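Side-chain contacts in thiosulfate sulfurtransferase TUM1 (Saccharomyces cerevisiae, PDB 3UTN), which accepts persulfide sulfur from the cysteine desulfurase NFS1 and passes it to UBA4 for 2-thiolation of the wobble uridine of tRNAs: residues G123-P128 with L237-L242; R129-L134 with V142-N147; F207-L212 with V289-A294; E255-T260 with E296-P301. One frame throughout, in Å; residues are numbered along the deposited sequence.

How the contacts relate
From the N terminus, segment 123-128 comes first and leads into helix 127-136. Contact 2 closes a short loop in the first rhodanese domain, from this helix to strand 141-145. It is nested inside the long loop of contact 1, which runs from 123-128 to 237-242 in the second domain. Contact 3 starts inside that loop at 207-212 and ends beyond it on helix 286-297, so contacts 1 and 3 cross. Contact 4 opens after contact 1 has closed, joins helix 255-267 to the end of helix 286-297, and crosses contact 3. Contact 1 ties the two domains together. Contact 2 lies within the first, and contacts 3 and 4 lie within the second.

Contact 1. Residues G123-P128 with L237-L242; sequences GNFSSP and LPYGSL
The phenol end of Tyr239 meets the edge of the Phe125 ring. Tyr239 OH lies close to the plane of the phenylalanine ring, 3.2 Å from Phe125 CE2. Tyr239 CZ follows just behind, also in that plane, 3.8 Å from Phe125 CE2. Phe125 CD2 is the other rim atom involved, at 3.5 Å from Tyr239 OH. The two ring planes stand at 61° and their centroids are 5.8 Å apart, so the pair is an oblique aromatic contact. No hydrogen bond crosses between the segments. The backbones stay apart, with Phe125 CA 8.6 Å from Tyr239 CA, and the rings bridge the gap. A chi1 of -175° swings the Phe125 ring away from its backbone N and out to the tyrosine. The Phe125 ring also meets that of Trp59. Tyr239 has further neighbours on helix 286-297, among them Ser287, Ile290 and Ile291. Its own turn is tied by Pro238 O, which accepts from both Ser241 N and Ser241 OG. Segment 123-128 belongs to the first rhodanese domain and 237-242 to the second, so the ring pair spans the domain interface. The side chain of Tyr239 lies about 6 Å from that of Cys282, the active-site cysteine that forms the persulfide intermediate. The arrangement is that of a tandem rhodanese sulfurtransferase, where both domains meet beside the C-terminal active site.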
# COMPACT_ATOMS: atom_id res chain seq x y z
N GLY A 123 7.06 -0.39 -8.43
CA GLY A 123 5.88 -0.17 -9.24
C GLY A 123 4.67 -0.51 -8.42
O GLY A 123 4.21 -1.65 -8.43
N ASN A 124 4.18 0.47 -7.67
CA ASN A 124 2.98 0.28 -6.87
C ASN A 124 3.09 -0.92 -5.98
O ASN A 124 2.20 -1.76 -5.90
CB ASN A 124 1.77 0.16 -7.77
CG ASN A 124 1.46 1.46 -8.42
OD1 ASN A 124 1.49 2.49 -7.76
ND2 ASN A 124 1.17 1.44 -9.70
N PHE A 125 4.23 -0.99 -5.31
CA PHE A 125 4.53 -2.10 -4.47
C PHE A 125 4.40 -1.65 -3.03
O PHE A 125 3.55 -2.14 -2.31
CB PHE A 125 5.92 -2.60 -4.77
CG PHE A 125 6.29 -3.83 -4.02
CD1 PHE A 125 7.28 -3.79 -3.06
CD2 PHE A 125 5.65 -5.04 -4.28
CE1 PHE A 125 7.63 -4.93 -2.36
CE2 PHE A 125 6.00 -6.18 -3.59
CZ PHE A 125 6.99 -6.13 -2.62
N SER A 126 5.24 -0.71 -2.62
CA SER A 126 5.19 -0.18 -1.27
C SER A 126 4.62 1.22 -1.29
O SER A 126 4.19 1.74 -0.26
CB SER A 126 6.60 -0.13 -0.70
OG SER A 126 7.47 0.54 -1.60
N SER A 127 4.64 1.84 -2.45
CA SER A 127 4.14 3.20 -2.56
C SER A 127 2.66 3.29 -2.19
O SER A 127 2.28 4.22 -1.50
CB SER A 127 4.41 3.79 -3.94
OG SER A 127 3.84 2.99 -4.95
N PRO A 128 1.83 2.30 -2.61
CA PRO A 128 0.44 2.43 -2.20
C PRO A 128 0.33 2.40 -0.70
O PRO A 128 -0.37 3.22 -0.12
CB PRO A 128 -0.22 1.19 -2.82
CG PRO A 128 0.67 0.83 -3.96
CD PRO A 128 2.04 1.10 -3.43
N LEU A 237 -6.74 -12.16 -4.10
CA LEU A 237 -6.63 -11.13 -5.10
C LEU A 237 -5.17 -10.72 -5.12
O LEU A 237 -4.81 -9.67 -4.60
CB LEU A 237 -7.56 -9.96 -4.78
CG LEU A 237 -7.90 -9.02 -5.94
CD1 LEU A 237 -8.42 -9.78 -7.15
CD2 LEU A 237 -8.92 -8.00 -5.47
N PRO A 238 -4.31 -11.59 -5.69
CA PRO A 238 -2.89 -11.29 -5.71
C PRO A 238 -2.70 -9.92 -6.33
O PRO A 238 -3.23 -9.64 -7.40
CB PRO A 238 -2.32 -12.39 -6.60
CG PRO A 238 -3.24 -13.54 -6.34
CD PRO A 238 -4.59 -12.88 -6.32
N TYR A 239 -1.99 -9.06 -5.61
CA TYR A 239 -1.91 -7.65 -5.98
C TYR A 239 -1.47 -7.45 -7.42
O TYR A 239 -1.95 -6.53 -8.08
CB TYR A 239 -0.99 -6.90 -5.02
CG TYR A 239 0.47 -7.19 -5.21
CD1 TYR A 239 1.23 -6.46 -6.12
CD2 TYR A 239 1.10 -8.20 -4.48
CE1 TYR A 239 2.57 -6.71 -6.29
CE2 TYR A 239 2.45 -8.46 -4.65
CZ TYR A 239 3.17 -7.71 -5.56
OH TYR A 239 4.51 -7.96 -5.74
N GLY A 240 -0.57 -8.31 -7.89
CA GLY A 240 -0.05 -8.25 -9.25
C GLY A 240 -1.15 -8.34 -10.29
O GLY A 240 -1.02 -7.80 -11.38
N SER A 241 -2.24 -9.01 -9.93
CA SER A 241 -3.38 -9.15 -10.82
C SER A 241 -4.05 -7.80 -11.07
O SER A 241 -4.79 -7.64 -12.03
CB SER A 241 -4.40 -10.13 -10.25
OG SER A 241 -5.10 -9.55 -9.15
N LEU A 242 -3.79 -6.84 -10.20
CA LEU A 242 -4.46 -5.55 -10.29
C LEU A 242 -3.52 -4.48 -10.83
O LEU A 242 -3.90 -3.32 -10.96
CB LEU A 242 -5.05 -5.17 -8.94
CG LEU A 242 -6.13 -6.13 -8.46
CD1 LEU A 242 -6.75 -5.63 -7.18
CD2 LEU A 242 -7.21 -6.31 -9.51

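Contact 2. Residues R129-L134 with V142-N147; sequences RCAWTL and VYLLNN. With DMS (dimethyl sulfoxide), chain B.
In the helix that packs Ala131 and Leu134 against Val142, Arg129 O takes two bonds from Thr133. The backbone N and OG1 reach it from opposite faces of its plane, Thr133 OG1 at 2.6 Å from Arg129 O. Across the contact, Val142 turns its side chain to this helix. With chi1 at -175°, Val142 CG1 points opposite the backbone N and rests 3.4 Å from Ala131 O. The other branch, Val142 CG2, meets Leu134 CB at 3.7 Å, and these two side chains cross at about a right angle. One turn of helix back from Leu134, Ala131 CB sits 3.8 Å from Leu144 CD1. These residues join the last two elements of the beta-alpha-beta unit made by strand 115-119, helix 127-136 and strand 141-145 in the first rhodanese domain. The short helix and strand segments run antiparallel, at 175°, with their axes 7.9 Å apart. A small alanine at the nearest point of the backbones suits so close an approach. Val142 N donates a nearly straight bond of 2.7 Å to the O atom of a dimethyl sulfoxide, probably from the crystallisation liquor. Tyr143 points away from the helix, and one face of its ring carries the C2 methyl of that molecule, 3.3 Å from Tyr143 CZ. A serine here would probably leave the methyl without the aromatic face it rests on. On the far side of the helix, Trp132 CZ3 lies over the centre of the Arg129 guanidinium, and Arg129 NH1 forms a salt bridge with Asp307 of the second domain.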
# COMPACT_ATOMS: atom_id res chain seq x y z
N ARG A 129 1.03 1.46 -0.07
CA ARG A 129 1.09 1.38 1.38
C ARG A 129 1.45 2.74 1.95
O ARG A 129 0.83 3.22 2.89
CB ARG A 129 2.14 0.36 1.80
CG ARG A 129 2.42 0.39 3.29
CD ARG A 129 1.31 -0.32 4.02
NE ARG A 129 1.42 -0.14 5.45
CZ ARG A 129 0.76 -0.88 6.33
NH1 ARG A 129 -0.04 -1.85 5.91
NH2 ARG A 129 0.90 -0.65 7.63
N CYS A 130 2.48 3.34 1.36
CA CYS A 130 2.95 4.62 1.81
C CYS A 130 1.94 5.73 1.57
O CYS A 130 1.63 6.49 2.47
CB CYS A 130 4.25 4.96 1.12
SG CYS A 130 4.71 6.66 1.45
N ALA A 131 1.44 5.82 0.34
CA ALA A 131 0.45 6.84 0.00
C ALA A 131 -0.72 6.69 0.95
O ALA A 131 -1.23 7.65 1.52
CB ALA A 131 -0.02 6.68 -1.43
N TRP A 132 -1.11 5.44 1.15
CA TRP A 132 -2.21 5.13 2.01
C TRP A 132 -1.91 5.51 3.43
O TRP A 132 -2.73 6.11 4.08
CB TRP A 132 -2.50 3.67 1.87
CG TRP A 132 -3.46 3.13 2.86
CD1 TRP A 132 -4.85 3.25 2.85
CD2 TRP A 132 -3.15 2.33 4.02
NE1 TRP A 132 -5.39 2.59 3.92
CE2 TRP A 132 -4.42 2.02 4.66
CE3 TRP A 132 -1.97 1.86 4.59
CZ2 TRP A 132 -4.49 1.27 5.81
CZ3 TRP A 132 -2.06 1.10 5.75
CH2 TRP A 132 -3.29 0.82 6.34
N THR A 133 -0.71 5.18 3.90
CA THR A 133 -0.28 5.56 5.24
C THR A 133 -0.35 7.07 5.43
O THR A 133 -0.90 7.56 6.41
CB THR A 133 1.14 5.07 5.52
OG1 THR A 133 1.17 3.65 5.40
CG2 THR A 133 1.60 5.47 6.93
N LEU A 134 0.22 7.80 4.48
CA LEU A 134 0.14 9.25 4.48
C LEU A 134 -1.30 9.71 4.54
O LEU A 134 -1.65 10.53 5.38
CB LEU A 134 0.81 9.81 3.23
CG LEU A 134 2.31 9.53 3.17
CD1 LEU A 134 2.82 9.91 1.80
CD2 LEU A 134 3.04 10.30 4.26
N VAL A 142 -2.19 13.77 -0.93
CA VAL A 142 -1.33 12.65 -1.14
C VAL A 142 -1.69 12.06 -2.48
O VAL A 142 -2.86 11.80 -2.79
CB VAL A 142 -1.48 11.57 -0.06
CG1 VAL A 142 -0.46 10.46 -0.29
CG2 VAL A 142 -1.31 12.17 1.32
N TYR A 143 -0.67 11.88 -3.28
CA TYR A 143 -0.83 11.22 -4.53
C TYR A 143 0.03 10.01 -4.52
O TYR A 143 1.06 9.97 -3.86
CB TYR A 143 -0.45 12.14 -5.66
CG TYR A 143 -1.41 13.28 -5.82
CD1 TYR A 143 -2.53 13.15 -6.62
CD2 TYR A 143 -1.20 14.48 -5.15
CE1 TYR A 143 -3.42 14.20 -6.77
CE2 TYR A 143 -2.08 15.53 -5.30
CZ TYR A 143 -3.19 15.38 -6.10
OH TYR A 143 -4.07 16.42 -6.24
N LEU A 144 -0.44 9.02 -5.24
CA LEU A 144 0.35 7.87 -5.48
C LEU A 144 0.72 8.01 -6.91
O LEU A 144 -0.15 7.96 -7.79
CB LEU A 144 -0.47 6.61 -5.26
CG LEU A 144 0.29 5.34 -5.56
CD1 LEU A 144 1.50 5.28 -4.65
CD2 LEU A 144 -0.62 4.15 -5.36
N LEU A 145 2.00 8.22 -7.16
CA LEU A 145 2.44 8.30 -8.52
C LEU A 145 2.18 6.96 -9.13
O LEU A 145 2.53 5.92 -8.56
CB LEU A 145 3.92 8.65 -8.62
CG LEU A 145 4.40 8.74 -10.07
CD1 LEU A 145 3.83 9.97 -10.75
CD2 LEU A 145 5.91 8.77 -10.08
N ASN A 146 1.54 6.98 -10.29
CA ASN A 146 1.22 5.76 -10.96
C ASN A 146 1.87 5.65 -12.33
O ASN A 146 1.27 6.01 -13.33
CB ASN A 146 -0.29 5.59 -11.06
CG ASN A 146 -0.65 4.24 -11.60
OD1 ASN A 146 0.03 3.26 -11.32
ND2 ASN A 146 -1.72 4.19 -12.38
N ASN A 147 3.10 5.18 -12.38
CA ASN A 147 3.91 4.93 -11.21
C ASN A 147 5.30 5.37 -11.60
O ASN A 147 5.51 5.87 -12.71
CB ASN A 147 3.89 3.46 -10.80
CG ASN A 147 4.30 2.53 -11.91
OD1 ASN A 147 4.83 2.95 -12.94
ND2 ASN A 147 4.07 1.24 -11.72
S DMS B . -5.59 13.26 -2.32
O DMS B . -4.88 13.63 -1.08
C1 DMS B . -7.16 13.94 -2.25
C2 DMS B . -4.98 14.20 -3.59

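Contact 3. Residues F207-L212 with V289-A294; sequences FDARSL and VIIKTA
A single methyl group, Ile291 CD1, makes the closest approach to every residue that segment 289-294 touches in 207-212. It joins helix 286-297 to the end of strand 205-208, within the parallel alpha/beta fold of the second rhodanese domain. Ile291 CD1 lies 3.5 Å from Phe207 CB and 3.7 Å from Ala209 CB. Ile291 CG1 stands between the backbone N and the carbonyl carbon (chi1 63°), an uncommon choice on a helix. With that torsion both branches, CG1 and CG2, also reach the Ala209 methyl. Phe207 contributes its CB alone, as its ring leads away from the helix. The contact is buried, and no hydrogen bond crosses it. The side chain of Ala209 is about 4 Å from that of Cys282, which places this packing next to the active-site cysteine. Asp208 points away from the helix and fixes the loop after the strand. Its OD1 accepts from Arg210 N in an Asx turn. Arg210 also grips the carboxylate side-on, through NE to Asp208 OD1 and through NH2 to Asp208 OD2 in a 2.6 Å salt bridge, with NH2 above the carboxylate plane.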
# COMPACT_ATOMS: atom_id res chain seq x y z
N PHE A 207 -10.22 -9.57 0.51
CA PHE A 207 -9.24 -9.98 -0.45
C PHE A 207 -7.88 -10.05 0.15
O PHE A 207 -7.49 -9.21 0.96
CB PHE A 207 -9.22 -9.05 -1.65
CG PHE A 207 -10.51 -9.03 -2.38
CD1 PHE A 207 -10.90 -10.11 -3.15
CD2 PHE A 207 -11.34 -7.93 -2.29
CE1 PHE A 207 -12.11 -10.10 -3.82
CE2 PHE A 207 -12.55 -7.90 -2.96
CZ PHE A 207 -12.93 -8.99 -3.73
N ASP A 208 -7.17 -11.07 -0.27
CA ASP A 208 -5.84 -11.26 0.18
C ASP A 208 -4.94 -11.02 -1.01
O ASP A 208 -5.10 -11.66 -2.05
CB ASP A 208 -5.69 -12.66 0.73
CG ASP A 208 -4.46 -12.81 1.55
OD1 ASP A 208 -3.38 -12.47 1.04
OD2 ASP A 208 -4.57 -13.25 2.71
N ALA A 209 -4.03 -10.07 -0.86
CA ALA A 209 -3.17 -9.64 -1.96
C ALA A 209 -2.00 -10.57 -2.19
O ALA A 209 -1.24 -10.38 -3.14
CB ALA A 209 -2.67 -8.23 -1.72
N ARG A 210 -1.85 -11.57 -1.33
CA ARG A 210 -0.77 -12.53 -1.48
C ARG A 210 -1.00 -13.35 -2.73
O ARG A 210 -2.10 -13.35 -3.28
CB ARG A 210 -0.67 -13.45 -0.29
CG ARG A 210 -0.23 -12.76 0.98
CD ARG A 210 -0.36 -13.72 2.14
NE ARG A 210 -1.75 -14.13 2.33
CZ ARG A 210 -2.12 -15.34 2.70
NH1 ARG A 210 -1.21 -16.29 2.92
NH2 ARG A 210 -3.41 -15.61 2.84
N SER A 211 0.04 -14.03 -3.18
CA SER A 211 -0.09 -14.93 -4.30
C SER A 211 -1.20 -15.92 -3.99
O SER A 211 -1.48 -16.23 -2.83
CB SER A 211 1.22 -15.68 -4.51
OG SER A 211 1.47 -16.52 -3.41
N LEU A 212 -1.84 -16.40 -5.05
CA LEU A 212 -2.85 -17.42 -4.94
C LEU A 212 -2.28 -18.63 -4.20
O LEU A 212 -2.95 -19.20 -3.35
CB LEU A 212 -3.34 -17.82 -6.34
CG LEU A 212 -4.36 -18.95 -6.45
CD1 LEU A 212 -5.63 -18.59 -5.71
CD2 LEU A 212 -4.66 -19.28 -7.90
N VAL A 289 -2.45 -3.08 0.47
CA VAL A 289 -2.80 -1.73 0.09
C VAL A 289 -2.75 -1.58 -1.42
O VAL A 289 -3.47 -0.77 -2.00
CB VAL A 289 -1.92 -0.67 0.74
CG1 VAL A 289 -2.34 0.71 0.29
CG2 VAL A 289 -2.02 -0.78 2.26
N ILE A 290 -1.90 -2.37 -2.06
CA ILE A 290 -1.83 -2.35 -3.51
C ILE A 290 -3.22 -2.68 -4.05
O ILE A 290 -3.75 -1.94 -4.87
CB ILE A 290 -0.82 -3.36 -4.06
CG1 ILE A 290 0.58 -3.05 -3.52
CG2 ILE A 290 -0.84 -3.33 -5.59
CD1 ILE A 290 1.60 -4.12 -3.83
N ILE A 291 -3.80 -3.76 -3.56
CA ILE A 291 -5.11 -4.16 -4.06
C ILE A 291 -6.19 -3.27 -3.52
O ILE A 291 -7.13 -2.95 -4.22
CB ILE A 291 -5.44 -5.64 -3.84
CG1 ILE A 291 -5.51 -6.00 -2.35
CG2 ILE A 291 -4.42 -6.49 -4.56
CD1 ILE A 291 -6.20 -7.33 -2.10
N LYS A 292 -6.03 -2.85 -2.27
CA LYS A 292 -6.96 -1.93 -1.66
C LYS A 292 -7.08 -0.70 -2.56
O LYS A 292 -8.17 -0.24 -2.87
CB LYS A 292 -6.47 -1.54 -0.28
CG LYS A 292 -7.26 -0.44 0.38
CD LYS A 292 -6.68 -0.17 1.75
CE LYS A 292 -7.61 0.74 2.51
NZ LYS A 292 -7.74 2.05 1.83
N THR A 293 -5.92 -0.20 -2.97
CA THR A 293 -5.84 0.98 -3.81
C THR A 293 -6.45 0.72 -5.17
O THR A 293 -7.19 1.57 -5.68
CB THR A 293 -4.38 1.42 -3.95
OG1 THR A 293 -3.88 1.74 -2.64
CG2 THR A 293 -4.26 2.63 -4.84
N ALA A 294 -6.17 -0.45 -5.73
CA ALA A 294 -6.76 -0.86 -7.00
C ALA A 294 -8.28 -0.92 -6.88
O ALA A 294 -8.99 -0.46 -7.77
CB ALA A 294 -6.22 -2.20 -7.43

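Contact 4. Residues E255-T260 with E296-P301; sequences EAIHAT and ELAGVP
Ile257 and His258 are neighbours on helix 255-260, and both turn to Ala298, just past the end of helix 286-297. Ile257 brings its flank. Ile257 CG2 lies 3.5 Å from Ala298 CA. A chi1 of -171° puts Ile257 CG1 over the alanine methyl, 3.7 Å from Ala298 CB. The turn at chi2 (64°) then brings Ile257 CD1 to within 3.8 Å of Leu297 CD2. The isoleucine and leucine side chains cross obliquely. His258 comes with the edge of its ring. His258 NE2 donates to Ala298 O at 2.7 Å, and the oxygen lies in the imidazole plane. The bond is bent, with an angle of 141° at the hydrogen, and the donor sits above the carbonyl plane. Ile257 CG2 lies over one face of the histidine ring, toward its rim. A glycine in place of this isoleucine would probably open a gap beside Ala298 and Leu297 and take away the methyl over the imidazole. Gly299 closes the helix in a Schellman motif, with positive phi and a bond from Gly299 N back to Glu296 O. The contact thus joins the start of helix 255-267 to the C-terminal end of helix 286-297 in the second rhodanese domain. Its chemistry is mixed. An apolar patch around Ile257 is bordered by one polar bond from the exposed His258, which implies that NE2 carries a proton here.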
# COMPACT_ATOMS: atom_id res chain seq x y z
N GLU A 255 -12.86 2.02 -16.96
CA GLU A 255 -12.89 0.76 -17.68
C GLU A 255 -11.63 -0.07 -17.47
O GLU A 255 -11.71 -1.27 -17.28
CB GLU A 255 -13.18 0.98 -19.18
CG GLU A 255 -12.06 1.66 -19.96
CD GLU A 255 -12.41 1.87 -21.43
OE1 GLU A 255 -13.59 1.75 -21.80
OE2 GLU A 255 -11.48 2.17 -22.21
N ALA A 256 -10.46 0.58 -17.50
CA ALA A 256 -9.20 -0.13 -17.41
C ALA A 256 -9.11 -0.91 -16.10
O ALA A 256 -8.98 -2.13 -16.11
CB ALA A 256 -8.02 0.82 -17.56
N ILE A 257 -9.22 -0.20 -14.97
CA ILE A 257 -9.16 -0.85 -13.67
C ILE A 257 -10.30 -1.84 -13.51
O ILE A 257 -10.12 -2.91 -12.93
CB ILE A 257 -9.12 0.16 -12.49
CG1 ILE A 257 -8.84 -0.56 -11.16
CG2 ILE A 257 -10.41 0.95 -12.40
CD1 ILE A 257 -7.49 -1.24 -11.09
N HIS A 258 -11.47 -1.51 -14.05
CA HIS A 258 -12.59 -2.45 -13.99
C HIS A 258 -12.29 -3.69 -14.75
O HIS A 258 -12.52 -4.78 -14.24
CB HIS A 258 -13.90 -1.81 -14.44
CG HIS A 258 -14.30 -0.65 -13.59
ND1 HIS A 258 -14.79 0.49 -14.10
CD2 HIS A 258 -14.23 -0.46 -12.21
CE1 HIS A 258 -15.03 1.36 -13.11
NE2 HIS A 258 -14.68 0.77 -11.95
N ALA A 259 -11.75 -3.54 -15.96
CA ALA A 259 -11.36 -4.68 -16.77
C ALA A 259 -10.33 -5.49 -16.02
O ALA A 259 -10.43 -6.71 -15.91
CB ALA A 259 -10.81 -4.24 -18.12
N THR A 260 -9.33 -4.81 -15.47
CA THR A 260 -8.31 -5.47 -14.69
C THR A 260 -8.92 -6.14 -13.46
O THR A 260 -8.67 -7.32 -13.21
CB THR A 260 -7.21 -4.49 -14.29
OG1 THR A 260 -6.56 -4.04 -15.48
CG2 THR A 260 -6.20 -5.16 -13.38
N GLU A 296 -10.21 0.67 -4.62
CA GLU A 296 -10.69 2.03 -4.48
C GLU A 296 -10.61 2.76 -5.81
O GLU A 296 -11.50 3.54 -6.15
CB GLU A 296 -9.90 2.76 -3.42
CG GLU A 296 -10.21 2.22 -2.05
CD GLU A 296 -9.11 2.48 -1.06
OE1 GLU A 296 -8.01 2.92 -1.47
OE2 GLU A 296 -9.35 2.24 0.13
N LEU A 297 -9.55 2.49 -6.55
CA LEU A 297 -9.40 2.99 -7.90
C LEU A 297 -10.57 2.54 -8.75
O LEU A 297 -11.12 3.33 -9.51
CB LEU A 297 -8.10 2.50 -8.50
CG LEU A 297 -7.76 3.00 -9.90
CD1 LEU A 297 -7.64 4.51 -9.88
CD2 LEU A 297 -6.46 2.35 -10.31
N ALA A 298 -10.95 1.27 -8.60
CA ALA A 298 -12.08 0.69 -9.30
C ALA A 298 -13.41 1.19 -8.76
O ALA A 298 -14.47 0.81 -9.24
CB ALA A 298 -12.01 -0.83 -9.22
N GLY A 299 -13.34 2.05 -7.75
CA GLY A 299 -14.53 2.63 -7.15
C GLY A 299 -15.17 1.70 -6.15
O GLY A 299 -16.30 1.92 -5.74
N VAL A 300 -14.45 0.65 -5.76
CA VAL A 300 -14.91 -0.21 -4.68
C VAL A 300 -14.88 0.62 -3.41
O VAL A 300 -13.84 1.15 -3.03
CB VAL A 300 -14.06 -1.48 -4.53
CG1 VAL A 300 -14.59 -2.35 -3.40
CG2 VAL A 300 -14.04 -2.27 -5.84
N PRO A 301 -16.04 0.79 -2.76
CA PRO A 301 -16.09 1.63 -1.59
C PRO A 301 -15.70 0.89 -0.33
O PRO A 301 -15.69 -0.34 -0.32
CB PRO A 301 -17.56 2.04 -1.51
CG PRO A 301 -18.30 0.94 -2.18
CD PRO A 301 -17.37 0.25 -3.13